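YueI protein (Bacillus subtilis, PDB 2OHW) is of unknown function and belongs to the DUF1694 family, folding as a single compact chain of helices around a mixed four-stranded sheet. Local coordinates at residues 5-8 / 9-12. Residues are numbered along the deposited sequence; the frame is centred on the assembly and turned at random.
Sequences DKMD and LYLQ
Met7 lays its sulfur beside the ring of Tyr10, one helical turn further on, in a Met-aromatic contact. Both residues belong to helix 5-12, a short amphipathic helix at the N-terminal end of the chain. The two side chains run side by side and point the same way. Met7 SD lies 4.1 Å from Tyr10 CD2. The sulfur approaches obliquely, 58° off the ring normal and 5.2 Å from the ring centroid. Met7 leaves the helix with CG anti to its backbone N (chi1 174°), then bends at both chi2 and chi3. Tyr10 has nearly the same first torsion, which keeps the ring alongside the thioether. Leu11 adds to the apolar group, its CG 4.3 Å from Met7 SD.

This face of the helix is turned to the rest of the chain. Met7 and Tyr10 both touch Leu19, while Tyr10 and Leu11 pack on Leu28 of helix 22-28. The hydroxyl of Tyr10 is hydrogen-bonded to the carbonyl of Gly17, which ties the far end of the ring to the loop that follows the helix. Lys6, an exposed residue, forms a salt bridge with Glu4 through NZ. The helix as a whole lies at the protein surface.

Four successive i to i+4 backbone hydrogen bonds hold the turns together. They run from the amides of Leu9, Tyr10, Leu11 and Gln12 to the carbonyls of Asp5, Lys6, Met7 and Asp8. The bond from Leu11 N to Met7 O is the straightest at the hydrogen, at 169°, and measures 2.9 Å. The side chain of Leu11 also rests against that same oxygen, with its CG 3.3 Å from Met7 O.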
ATOM      1  N   ASP A   5       4.958  18.966  -7.082  1.00 19.47           N
ATOM      2  CA  ASP A   5       5.521  19.103  -5.739  1.00 18.76           C
ATOM      3  C   ASP A   5       4.490  18.913  -4.639  1.00 18.78           C
ATOM      4  O   ASP A   5       4.847  18.460  -3.556  1.00 18.31           O
ATOM      5  CB  ASP A   5       6.209  20.459  -5.561  1.00 18.98           C
ATOM      6  CG  ASP A   5       7.378  20.655  -6.515  1.00 20.25           C
ATOM      7  OD1 ASP A   5       7.832  19.694  -7.159  1.00 21.59           O
ATOM      8  OD2 ASP A   5       7.846  21.795  -6.622  1.00 18.63           O
ATOM      9  N   LYS A   6       3.223  19.233  -4.906  1.00 18.47           N
ATOM     10  CA  LYS A   6       2.179  19.001  -3.902  1.00 19.37           C
ATOM     11  C   LYS A   6       1.998  17.505  -3.644  1.00 18.51           C
ATOM     12  O   LYS A   6       1.736  17.104  -2.509  1.00 18.56           O
ATOM     13  CB  LYS A   6       0.854  19.675  -4.278  1.00 20.01           C
ATOM     14  CG  LYS A   6       0.240  19.204  -5.578  1.00 23.94           C
ATOM     15  CD  LYS A   6      -0.698  20.264  -6.144  1.00 30.98           C
ATOM     16  CE  LYS A   6      -1.618  19.691  -7.200  1.00 33.59           C
ATOM     17  NZ  LYS A   6      -0.883  19.037  -8.318  1.00 35.63           N
ATOM     18  N   MET A   7       2.190  16.679  -4.676  1.00 17.90           N
ATOM     19  CA  MET A   7       2.093  15.217  -4.503  1.00 17.41           C
ATOM     20  C   MET A   7       3.274  14.685  -3.707  1.00 17.87           C
ATOM     21  O   MET A   7       3.113  13.809  -2.853  1.00 17.13           O
ATOM     22  CB  MET A   7       2.012  14.518  -5.863  1.00 18.38           C
ATOM     23  CG  MET A   7       2.047  12.971  -5.844  1.00 20.84           C
ATOM     24  SD  MET A   7       0.678  12.157  -4.933  1.00 24.33           S
ATOM     25  CE  MET A   7      -0.691  12.948  -5.733  1.00 28.17           C
ATOM     26  N   ASP A   8       4.465  15.211  -3.983  1.00 17.05           N
ATOM     27  CA  ASP A   8       5.644  14.825  -3.231  1.00 17.39           C
ATOM     28  C   ASP A   8       5.456  15.137  -1.759  1.00 16.38           C
ATOM     29  O   ASP A   8       5.888  14.361  -0.912  1.00 16.46           O
ATOM     30  CB  ASP A   8       6.903  15.535  -3.733  1.00 17.78           C
ATOM     31  CG  ASP A   8       7.356  15.049  -5.089  1.00 21.88           C
ATOM     32  OD1 ASP A   8       6.820  14.040  -5.616  1.00 25.53           O
ATOM     33  OD2 ASP A   8       8.271  15.700  -5.634  1.00 25.49           O
ATOM     34  N   LEU A   9       4.825  16.266  -1.443  1.00 16.31           N
ATOM     35  CA  LEU A   9       4.622  16.635  -0.060  1.00 16.35           C
ATOM     36  C   LEU A   9       3.620  15.681   0.580  1.00 15.94           C
ATOM     37  O   LEU A   9       3.836  15.214   1.701  1.00 15.55           O
ATOM     38  CB  LEU A   9       4.162  18.094   0.093  1.00 16.85           C
ATOM     39  CG  LEU A   9       4.208  18.571   1.558  1.00 17.40           C
ATOM     40  CD1 LEU A   9       5.629  18.533   2.129  1.00 19.03           C
ATOM     41  CD2 LEU A   9       3.614  19.956   1.745  1.00 19.18           C
ATOM     42  N   TYR A  10       2.552  15.370  -0.145  1.00 15.12           N
ATOM     43  CA  TYR A  10       1.561  14.384   0.328  1.00 15.03           C
ATOM     44  C   TYR A  10       2.234  13.066   0.678  1.00 14.69           C
ATOM     45  O   TYR A  10       1.994  12.491   1.746  1.00 14.90           O
ATOM     46  CB  TYR A  10       0.518  14.169  -0.764  1.00 15.40           C
ATOM     47  CG  TYR A  10      -0.557  13.160  -0.471  1.00 14.54           C
ATOM     48  CD1 TYR A  10      -1.680  13.515   0.276  1.00 14.75           C
ATOM     49  CD2 TYR A  10      -0.504  11.877  -1.009  1.00 14.44           C
ATOM     50  CE1 TYR A  10      -2.691  12.598   0.526  1.00 14.80           C
ATOM     51  CE2 TYR A  10      -1.513  10.956  -0.763  1.00 14.49           C
ATOM     52  CZ  TYR A  10      -2.616  11.329  -0.012  1.00 16.34           C
ATOM     53  OH  TYR A  10      -3.652  10.431   0.204  1.00 16.13           O
ATOM     54  N   LEU A  11       3.085  12.591  -0.219  1.00 14.47           N
ATOM     55  CA  LEU A  11       3.856  11.367   0.054  1.00 14.90           C
ATOM     56  C   LEU A  11       4.821  11.500   1.238  1.00 15.44           C
ATOM     57  O   LEU A  11       4.845  10.652   2.132  1.00 14.97           O
ATOM     58  CB  LEU A  11       4.615  10.923  -1.195  1.00 14.76           C
ATOM     59  CG  LEU A  11       3.763  10.556  -2.415  1.00 16.58           C
ATOM     60  CD1 LEU A  11       4.670  10.390  -3.599  1.00 17.72           C
ATOM     61  CD2 LEU A  11       3.014   9.242  -2.132  1.00 17.26           C
ATOM     62  N   GLN A  12       5.592  12.581   1.272  1.00 15.26           N
ATOM     63  CA  GLN A  12       6.614  12.744   2.309  1.00 16.83           C
ATOM     64  C   GLN A  12       5.977  12.756   3.691  1.00 16.08           C
ATOM     65  O   GLN A  12       6.538  12.201   4.649  1.00 17.39           O
ATOM     66  CB  GLN A  12       7.393  14.039   2.048  1.00 16.78           C
ATOM     67  CG  GLN A  12       8.367  14.482   3.137  1.00 21.19           C
ATOM     68  CD  GLN A  12       9.103  15.726   2.705  1.00 21.85           C
ATOM     69  OE1 GLN A  12       9.872  15.695   1.741  1.00 27.80           O
ATOM     70  NE2 GLN A  12       8.846  16.830   3.388  1.00 29.33           N
TER